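Local coordinates for protein beta-N-acetylhexosaminidase (Thermotoga neapolitana, PDB 5BZA) that probably hydrolyses terminal non-reducing N-acetyl-D-hexosamine residues from N-acetyl-beta-D-hexosaminides, as a glycoside hydrolase family 3 enzyme, at residues Arg233-Leu241 against Ile306-Ser314; Asp2-Phe10 against Tyr284-Ile292. All coordinates share one frame; numbering follows the deposited sequence.

Interaction 1: Arg233-Leu241 against Ile306-Ser314. With CD (cadmium ion), chain R.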
loop_
_atom_site.group_PDB
_atom_site.type_symbol
_atom_site.label_atom_id
_atom_site.label_comp_id
_atom_site.label_asym_id
_atom_site.label_seq_id
_atom_site.Cartn_x
_atom_site.Cartn_y
_atom_site.Cartn_z
ATOM N N ARG B 233 8.824 32.116 -17.010
ATOM C CA ARG B 233 9.931 31.845 -17.941
ATOM C C ARG B 233 11.092 32.848 -17.808
ATOM O O ARG B 233 12.261 32.459 -17.819
ATOM C CB ARG B 233 9.450 31.842 -19.392
ATOM C CG ARG B 233 8.405 30.802 -19.728
ATOM C CD ARG B 233 8.867 29.405 -19.386
ATOM N NE ARG B 233 8.032 28.401 -20.057
ATOM C CZ ARG B 233 8.273 27.086 -20.054
ATOM N NH1 ARG B 233 9.318 26.613 -19.375
ATOM N NH2 ARG B 233 7.454 26.247 -20.692
ATOM N N GLU B 234 10.770 34.137 -17.737
ATOM C CA GLU B 234 11.808 35.167 -17.716
ATOM C C GLU B 234 12.273 35.611 -16.316
ATOM O O GLU B 234 13.419 35.319 -15.925
ATOM C CB GLU B 234 11.331 36.375 -18.504
ATOM C CG GLU B 234 11.451 36.102 -20.003
ATOM C CD GLU B 234 10.631 37.055 -20.831
ATOM O OE1 GLU B 234 10.171 38.073 -20.264
ATOM O OE2 GLU B 234 10.449 36.785 -22.039
ATOM N N LYS B 235 11.405 36.274 -15.546
ATOM C CA LYS B 235 11.815 36.760 -14.222
ATOM C C LYS B 235 12.343 35.570 -13.387
ATOM O O LYS B 235 13.433 35.648 -12.783
ATOM C CB LYS B 235 10.657 37.471 -13.516
ATOM C CG LYS B 235 10.579 38.939 -13.937
ATOM C CD LYS B 235 9.655 39.866 -13.133
ATOM C CE LYS B 235 9.842 41.330 -13.656
ATOM N NZ LYS B 235 9.210 42.372 -12.778
ATOM N N LEU B 236 11.624 34.444 -13.406
ATOM C CA LEU B 236 11.995 33.288 -12.569
ATOM C C LEU B 236 12.942 32.306 -13.230
ATOM O O LEU B 236 13.515 31.431 -12.556
ATOM C CB LEU B 236 10.725 32.553 -12.154
ATOM C CG LEU B 236 9.977 33.320 -11.090
ATOM C CD1 LEU B 236 8.547 32.821 -10.857
ATOM C CD2 LEU B 236 10.801 33.219 -9.855
ATOM N N ASN B 237 13.101 32.439 -14.543
ATOM C CA ASN B 237 14.048 31.634 -15.312
ATOM C C ASN B 237 13.770 30.092 -15.277
ATOM O O ASN B 237 14.683 29.249 -15.410
ATOM C CB ASN B 237 15.475 31.947 -14.828
ATOM C CG ASN B 237 16.513 31.650 -15.884
ATOM O OD1 ASN B 237 16.259 31.870 -17.076
ATOM N ND2 ASN B 237 17.672 31.118 -15.471
ATOM N N PHE B 238 12.499 29.720 -15.168
ATOM C CA PHE B 238 12.147 28.310 -15.196
ATOM C C PHE B 238 12.040 27.867 -16.648
ATOM O O PHE B 238 11.223 28.381 -17.398
ATOM C CB PHE B 238 10.827 28.024 -14.452
ATOM C CG PHE B 238 10.429 26.557 -14.474
ATOM C CD1 PHE B 238 11.216 25.597 -13.875
ATOM C CD2 PHE B 238 9.263 26.144 -15.119
ATOM C CE1 PHE B 238 10.863 24.234 -13.915
ATOM C CE2 PHE B 238 8.894 24.794 -15.174
ATOM C CZ PHE B 238 9.704 23.831 -14.563
ATOM N N LYS B 239 12.887 26.925 -17.049
ATOM C CA LYS B 239 12.898 26.490 -18.439
ATOM C C LYS B 239 12.365 25.054 -18.524
ATOM O O LYS B 239 12.517 24.370 -19.553
ATOM C CB LYS B 239 14.316 26.609 -19.044
ATOM C CG LYS B 239 14.974 28.008 -18.880
ATOM C CD LYS B 239 14.013 29.124 -19.288
ATOM C CE LYS B 239 14.716 30.467 -19.508
ATOM N NZ LYS B 239 13.725 31.590 -19.633
ATOM N N GLY B 240 11.778 24.582 -17.428
ATOM C CA GLY B 240 11.318 23.214 -17.392
ATOM C C GLY B 240 9.898 23.063 -17.898
ATOM O O GLY B 240 9.379 23.904 -18.624
ATOM N N LEU B 241 9.268 21.968 -17.481
ATOM C CA LEU B 241 7.954 21.567 -17.947
ATOM C C LEU B 241 6.841 22.289 -17.190
ATOM O O LEU B 241 6.808 22.287 -15.936
ATOM C CB LEU B 241 7.818 20.033 -17.803
ATOM C CG LEU B 241 6.489 19.360 -18.159
ATOM C CD1 LEU B 241 6.146 19.545 -19.664
ATOM C CD2 LEU B 241 6.517 17.861 -17.804
ATOM N N ILE B 306 7.599 20.163 -27.228
ATOM C CA ILE B 306 7.925 18.779 -27.525
ATOM C C ILE B 306 9.339 18.440 -27.053
ATOM O O ILE B 306 9.584 17.351 -26.499
ATOM C CB ILE B 306 7.753 18.474 -29.013
ATOM C CG1 ILE B 306 6.262 18.445 -29.345
ATOM C CG2 ILE B 306 8.404 17.155 -29.366
ATOM C CD1 ILE B 306 5.945 18.120 -30.787
ATOM N N LYS B 307 10.269 19.378 -27.249
ATOM C CA LYS B 307 11.650 19.157 -26.807
ATOM C C LYS B 307 11.713 18.957 -25.282
ATOM O O LYS B 307 12.366 18.016 -24.775
ATOM C CB LYS B 307 12.534 20.344 -27.208
ATOM C CG LYS B 307 14.004 20.192 -26.831
ATOM C CD LYS B 307 14.873 21.223 -27.541
ATOM C CE LYS B 307 16.214 21.410 -26.821
ATOM N NZ LYS B 307 16.677 20.141 -26.150
ATOM N N ILE B 308 10.996 19.822 -24.560
ATOM C CA ILE B 308 10.952 19.733 -23.109
ATOM C C ILE B 308 10.360 18.379 -22.643
ATOM O O ILE B 308 10.955 17.682 -21.804
ATOM C CB ILE B 308 10.157 20.913 -22.515
ATOM C CG1 ILE B 308 10.898 22.223 -22.762
ATOM C CG2 ILE B 308 9.956 20.745 -21.032
ATOM C CD1 ILE B 308 10.197 23.429 -22.206
ATOM N N VAL B 309 9.208 18.004 -23.201
ATOM C CA VAL B 309 8.603 16.749 -22.813
ATOM C C VAL B 309 9.539 15.574 -23.070
ATOM O O VAL B 309 9.682 14.688 -22.223
ATOM C CB VAL B 309 7.278 16.507 -23.532
ATOM C CG1 VAL B 309 6.812 15.055 -23.305
ATOM C CG2 VAL B 309 6.249 17.486 -23.050
ATOM N N ASP B 310 10.210 15.584 -24.217
ATOM C CA ASP B 310 11.152 14.502 -24.532
ATOM C C ASP B 310 12.312 14.467 -23.537
ATOM O O ASP B 310 12.733 13.397 -23.084
ATOM C CB ASP B 310 11.640 14.649 -25.971
ATOM C CG ASP B 310 10.680 14.015 -26.963
ATOM O OD1 ASP B 310 9.807 13.228 -26.520
ATOM O OD2 ASP B 310 10.755 14.338 -28.171
ATOM N N GLU B 311 12.822 15.629 -23.164
ATOM C CA GLU B 311 13.856 15.625 -22.137
ATOM C C GLU B 311 13.315 14.961 -20.857
ATOM O O GLU B 311 13.962 14.042 -20.330
ATOM C CB GLU B 311 14.379 17.051 -21.887
ATOM C CG GLU B 311 15.207 17.545 -23.093
ATOM C CD GLU B 311 15.515 19.060 -23.089
ATOM O OE1 GLU B 311 16.337 19.501 -23.936
ATOM O OE2 GLU B 311 14.910 19.818 -22.285
ATOM N N TYR B 312 12.119 15.349 -20.394
ATOM C CA TYR B 312 11.590 14.753 -19.147
ATOM C C TYR B 312 11.401 13.232 -19.282
ATOM O O TYR B 312 11.774 12.465 -18.390
ATOM C CB TYR B 312 10.265 15.407 -18.716
ATOM C CG TYR B 312 10.486 16.695 -17.927
ATOM C CD1 TYR B 312 11.065 17.807 -18.540
ATOM C CD2 TYR B 312 10.158 16.793 -16.565
ATOM C CE1 TYR B 312 11.301 19.005 -17.825
ATOM C CE2 TYR B 312 10.401 17.992 -15.835
ATOM C CZ TYR B 312 10.971 19.101 -16.478
ATOM O OH TYR B 312 11.209 20.311 -15.796
ATOM N N LEU B 313 10.779 12.820 -20.382
ATOM C CA LEU B 313 10.556 11.427 -20.685
ATOM C C LEU B 313 11.851 10.658 -20.589
ATOM O O LEU B 313 11.921 9.616 -19.923
ATOM C CB LEU B 313 9.960 11.265 -22.079
ATOM C CG LEU B 313 8.464 11.568 -22.175
ATOM C CD1 LEU B 313 7.940 11.516 -23.596
ATOM C CD2 LEU B 313 7.723 10.553 -21.304
ATOM N N SER B 314 12.895 11.192 -21.208
ATOM C CA SER B 314 14.182 10.503 -21.205
ATOM C C SER B 314 14.725 10.406 -19.781
ATOM O O SER B 314 15.328 9.394 -19.403
ATOM C CB SER B 314 15.160 11.192 -22.144
ATOM O OG SER B 314 14.706 11.013 -23.480
HETATM CD CD CD R . 9.011 39.370 -22.277
#
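Leu241 lies against the phenol ring of Tyr312, and the tight part of this contact is built on that pair. CB of Leu241 sits over one face of the ring, 3.7 Å from its centroid and 17° off the normal, a CH-pi contact displaced toward the hydroxyl end. The backbone N of the same leucine donates a hydrogen bond to Tyr312 OH at 3.1 Å, nearly straight at 161°. Tyrosine suits the place because its face accepts the leucine while its hydroxyl serves the main chain; that hydroxyl is also hydrogen-bonded to Thr204 O. The backbone of Gly240 comes close to the hydroxyl too, its CA near the ring plane and 3.3 Å from Tyr312 OH. With CG of Leu241 anti to the backbone N (chi1 177°), its branches run on toward the helix, and CD1 meets Val309 CG2. Ile308 belongs to the same packed part: its CG2 rests on Leu241 CA, and CD1 reaches the carbonyls of the turn, 3.6 Å from Lys239 O, lying obliquely by the Arg233 guanidinium.

That group ties the turn together: Arg233 NH1 donates to Gly240 O at 2.8 Å and, at 3.3 Å, to Phe238 O. On the looser, solvent side the long chain of Lys239 leads away from the helix and the Glu311 side chain stays short of contact, while Glu234 OE1 binds a cadmium ion at 2.7 Å, well away from the contact.

Two kinds of chemistry therefore divide the work. Two arginine bonds to carbonyls of the turn help hold its course, and NH2 ties it to Gly269 O and Asn271 OD1; the tyrosine joins it to helix 299-314 through one polar bond flanked by aliphatic packing, just where the chain enters strand 241-243.

Interaction 2: Asp2-Phe10 against Tyr284-Ile292; sequences DVDLGKLFF and YYESLKKLI
Phe9 and Tyr285 meet with their rings oblique, planes at 39° and centroids 5.9 Å apart, while the two side chains cross at about a right angle. The nearest atoms are Phe9 CE2 and Tyr285 CD1, at 3.6 Å. Around the same phenylalanine, Tyr284 CB approaches CE1, and Leu288 slides past in the opposite direction, its CD2 3.8 Å from Phe9 CE2. A flat, wholly apolar ring suits this spot: it packs between strand and helix and asks for no polar partner there.

Tyr285 has CG anti to the backbone N (chi1 -173°), which swings its ring from the flank of the helix toward the N-terminal turn. Gly6 N lies in the plane of that ring at its edge, 3.7 Å from Tyr285 CE1, and Leu5 CB approaches obliquely, 3.5 Å from Tyr285 OH. Tyr27 meets the same ring edge-to-face.

Leu5 carries the other half. It reaches tip to tip toward Ile292, CD2 to CD1 at 3.8 Å, and crosses Lys289 at about a right angle, where Leu5 CD1 and Lys289 CG are pressed to 3.4 Å. Lysine fits this margin because its methylene groups pack while its amine lies 4.7 Å from Asp2 OD1, measured from NZ, close enough for probable mild attraction but not contact. Deeper in, Leu8 crosses Leu288 at about a right angle, and their CD2 atoms touch.

Strand 9-13, with its short 3-10 lead-in, is thus backed by helix 281-293, which follows strand 273-275, its neighbour in the parallel sheet. Apolar side chains interleaved between inner strands and outer helices are typical of the TIM barrel, here at the place where first and last strands close the ring.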
loop_
_atom_site.group_PDB
_atom_site.type_symbol
_atom_site.label_atom_id
_atom_site.label_comp_id
_atom_site.label_asym_id
_atom_site.label_seq_id
_atom_site.Cartn_x
_atom_site.Cartn_y
_atom_site.Cartn_z
ATOM N N ASP B 2 5.489 15.594 -36.265
ATOM C CA ASP B 2 4.146 16.152 -36.138
ATOM C C ASP B 2 3.159 15.077 -35.690
ATOM O O ASP B 2 2.006 15.368 -35.361
ATOM C CB ASP B 2 3.686 16.779 -37.462
ATOM C CG ASP B 2 2.728 17.949 -37.260
ATOM O OD1 ASP B 2 1.509 17.717 -37.079
ATOM O OD2 ASP B 2 3.198 19.110 -37.284
ATOM N N VAL B 3 3.625 13.829 -35.687
ATOM C CA VAL B 3 2.887 12.707 -35.105
ATOM C C VAL B 3 3.070 12.813 -33.581
ATOM O O VAL B 3 2.464 12.063 -32.797
ATOM C CB VAL B 3 3.359 11.333 -35.688
ATOM C CG1 VAL B 3 2.780 10.134 -34.921
ATOM C CG2 VAL B 3 2.916 11.214 -37.131
ATOM N N ASP B 4 3.880 13.786 -33.155
ATOM C CA ASP B 4 4.179 13.948 -31.733
ATOM C C ASP B 4 3.330 14.971 -30.980
ATOM O O ASP B 4 3.706 15.360 -29.873
ATOM C CB ASP B 4 5.642 14.393 -31.562
ATOM C CG ASP B 4 6.635 13.280 -31.781
ATOM O OD1 ASP B 4 6.243 12.100 -31.640
ATOM O OD2 ASP B 4 7.815 13.592 -32.075
ATOM N N LEU B 5 2.140 15.312 -31.466
ATOM C CA LEU B 5 1.399 16.368 -30.776
ATOM C C LEU B 5 0.808 15.865 -29.477
ATOM O O LEU B 5 0.427 16.678 -28.595
ATOM C CB LEU B 5 0.285 16.920 -31.672
ATOM C CG LEU B 5 0.896 17.711 -32.814
ATOM C CD1 LEU B 5 -0.178 18.280 -33.701
ATOM C CD2 LEU B 5 1.723 18.818 -32.175
ATOM N N GLY B 6 0.800 14.533 -29.341
ATOM C CA GLY B 6 0.311 13.872 -28.158
ATOM C C GLY B 6 1.219 14.192 -27.002
ATOM O O GLY B 6 0.814 14.146 -25.848
ATOM N N LYS B 7 2.455 14.558 -27.305
ATOM C CA LYS B 7 3.357 14.954 -26.232
ATOM C C LYS B 7 2.871 16.209 -25.503
ATOM O O LYS B 7 3.263 16.475 -24.375
ATOM C CB LYS B 7 4.769 15.116 -26.782
ATOM C CG LYS B 7 5.301 13.733 -27.181
ATOM C CD LYS B 7 6.744 13.682 -27.601
ATOM C CE LYS B 7 7.086 12.238 -27.953
ATOM N NZ LYS B 7 8.484 12.055 -28.421
ATOM N N LEU B 8 1.964 16.950 -26.110
ATOM C CA LEU B 8 1.496 18.150 -25.443
ATOM C C LEU B 8 0.258 17.866 -24.596
ATOM O O LEU B 8 -0.434 18.796 -24.172
ATOM C CB LEU B 8 1.191 19.263 -26.464
ATOM C CG LEU B 8 2.356 20.209 -26.799
ATOM C CD1 LEU B 8 3.535 19.424 -27.322
ATOM C CD2 LEU B 8 1.958 21.345 -27.772
ATOM N N PHE B 9 -0.005 16.592 -24.314
ATOM C CA PHE B 9 -1.185 16.247 -23.520
ATOM C C PHE B 9 -0.897 15.312 -22.366
ATOM O O PHE B 9 -0.120 14.366 -22.498
ATOM C CB PHE B 9 -2.265 15.634 -24.403
ATOM C CG PHE B 9 -2.847 16.631 -25.354
ATOM C CD1 PHE B 9 -3.773 17.564 -24.904
ATOM C CD2 PHE B 9 -2.448 16.658 -26.690
ATOM C CE1 PHE B 9 -4.286 18.490 -25.763
ATOM C CE2 PHE B 9 -2.978 17.589 -27.565
ATOM C CZ PHE B 9 -3.892 18.505 -27.103
ATOM N N PHE B 10 -1.571 15.599 -21.256
ATOM C CA PHE B 10 -1.484 14.844 -20.036
ATOM C C PHE B 10 -2.917 14.458 -19.711
ATOM O O PHE B 10 -3.731 15.343 -19.455
ATOM C CB PHE B 10 -0.879 15.675 -18.892
ATOM C CG PHE B 10 -0.038 14.849 -17.934
ATOM C CD1 PHE B 10 -0.620 13.782 -17.214
ATOM C CD2 PHE B 10 1.314 15.148 -17.729
ATOM C CE1 PHE B 10 0.140 13.017 -16.313
ATOM C CE2 PHE B 10 2.090 14.370 -16.831
ATOM C CZ PHE B 10 1.494 13.301 -16.125
ATOM N N TYR B 284 -9.772 18.422 -27.814
ATOM C CA TYR B 284 -8.599 19.240 -27.573
ATOM C C TYR B 284 -7.516 18.976 -28.592
ATOM O O TYR B 284 -6.942 19.920 -29.149
ATOM C CB TYR B 284 -8.084 19.004 -26.175
ATOM C CG TYR B 284 -8.952 19.639 -25.145
ATOM C CD1 TYR B 284 -10.139 19.040 -24.769
ATOM C CD2 TYR B 284 -8.599 20.851 -24.554
ATOM C CE1 TYR B 284 -10.958 19.603 -23.815
ATOM C CE2 TYR B 284 -9.402 21.423 -23.589
ATOM C CZ TYR B 284 -10.590 20.794 -23.230
ATOM O OH TYR B 284 -11.425 21.348 -22.283
ATOM N N TYR B 285 -7.276 17.700 -28.881
ATOM C CA TYR B 285 -6.193 17.332 -29.788
ATOM C C TYR B 285 -6.449 17.991 -31.146
ATOM O O TYR B 285 -5.553 18.621 -31.746
ATOM C CB TYR B 285 -6.084 15.795 -29.945
ATOM C CG TYR B 285 -4.877 15.342 -30.729
ATOM C CD1 TYR B 285 -3.679 15.084 -30.078
ATOM C CD2 TYR B 285 -4.927 15.178 -32.111
ATOM C CE1 TYR B 285 -2.559 14.676 -30.774
ATOM C CE2 TYR B 285 -3.802 14.774 -32.825
ATOM C CZ TYR B 285 -2.628 14.511 -32.143
ATOM O OH TYR B 285 -1.504 14.104 -32.806
ATOM N N GLU B 286 -7.674 17.830 -31.644
ATOM C CA GLU B 286 -7.946 18.296 -33.000
ATOM C C GLU B 286 -7.846 19.813 -32.944
ATOM O O GLU B 286 -7.308 20.461 -33.864
ATOM C CB GLU B 286 -9.321 17.839 -33.529
ATOM C CG GLU B 286 -9.414 16.314 -33.888
ATOM C CD GLU B 286 -8.362 15.812 -34.917
ATOM O OE1 GLU B 286 -8.170 16.454 -35.986
ATOM O OE2 GLU B 286 -7.752 14.735 -34.663
ATOM N N SER B 287 -8.309 20.368 -31.825
ATOM C CA SER B 287 -8.285 21.814 -31.670
ATOM C C SER B 287 -6.837 22.279 -31.786
ATOM O O SER B 287 -6.543 23.231 -32.544
ATOM C CB SER B 287 -8.916 22.246 -30.360
ATOM O OG SER B 287 -8.942 23.648 -30.310
ATOM N N LEU B 288 -5.924 21.570 -31.115
ATOM C CA LEU B 288 -4.540 22.002 -31.139
ATOM C C LEU B 288 -4.097 22.048 -32.583
ATOM O O LEU B 288 -3.563 23.070 -33.057
ATOM C CB LEU B 288 -3.645 21.072 -30.343
ATOM C CG LEU B 288 -2.159 21.432 -30.417
ATOM C CD1 LEU B 288 -1.974 22.828 -29.851
ATOM C CD2 LEU B 288 -1.333 20.401 -29.615
ATOM N N LYS B 289 -4.404 20.981 -33.310
ATOM C CA LYS B 289 -3.934 20.875 -34.682
ATOM C C LYS B 289 -4.480 22.006 -35.536
ATOM O O LYS B 289 -3.745 22.602 -36.316
ATOM C CB LYS B 289 -4.328 19.549 -35.286
ATOM C CG LYS B 289 -3.359 18.446 -34.976
ATOM C CD LYS B 289 -3.885 17.162 -35.545
ATOM C CE LYS B 289 -4.146 17.306 -37.018
ATOM N NZ LYS B 289 -3.015 16.734 -37.795
ATOM N N LYS B 290 -5.753 22.336 -35.342
ATOM C CA LYS B 290 -6.351 23.392 -36.124
ATOM C C LYS B 290 -5.547 24.669 -35.900
ATOM O O LYS B 290 -5.144 25.323 -36.868
ATOM C CB LYS B 290 -7.809 23.615 -35.731
ATOM C CG LYS B 290 -8.458 24.787 -36.467
ATOM C CD LYS B 290 -9.852 25.087 -35.896
ATOM C CE LYS B 290 -10.334 26.508 -36.214
ATOM N NZ LYS B 290 -11.646 26.806 -35.533
ATOM N N LEU B 291 -5.286 24.983 -34.627
ATOM C CA LEU B 291 -4.647 26.239 -34.249
ATOM C C LEU B 291 -3.214 26.248 -34.720
ATOM O O LEU B 291 -2.612 27.306 -34.875
ATOM C CB LEU B 291 -4.725 26.448 -32.734
ATOM C CG LEU B 291 -6.160 26.515 -32.215
ATOM C CD1 LEU B 291 -6.268 26.759 -30.711
ATOM C CD2 LEU B 291 -6.851 27.640 -32.971
ATOM N N ILE B 292 -2.678 25.078 -35.019
ATOM C CA ILE B 292 -1.312 25.042 -35.508
ATOM C C ILE B 292 -1.348 25.289 -37.017
ATOM O O ILE B 292 -0.444 25.931 -37.561
ATOM C CB ILE B 292 -0.605 23.711 -35.201
ATOM C CG1 ILE B 292 -0.401 23.525 -33.689
ATOM C CG2 ILE B 292 0.756 23.657 -35.873
ATOM C CD1 ILE B 292 0.313 22.194 -33.310
#

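Interactions 1 and 2 lie with their centres about 18 Å apart, on the same side of the chain's centre, in the TIM-barrel domain of the enzyme. Their segments alternate along the sequence: 2-10, 233-241, 284-292, then 306-314. Helix 281-293 of interaction 2 is followed by helix 299-314 of interaction 1, which bridges the two contacts. Beyond its own partner, it forms a salt bridge from Asp310 OD1 to Lys7 NZ (2.6 Å). It also packs Ile306 on Leu8, with Ile306 CG1 3.5 Å from Leu8 CD1. Helix 299-314 thus packs against both the approach to strand 241-243 and the N-terminal entry to strand 9-13, joining sequence-distant parts of one barrel.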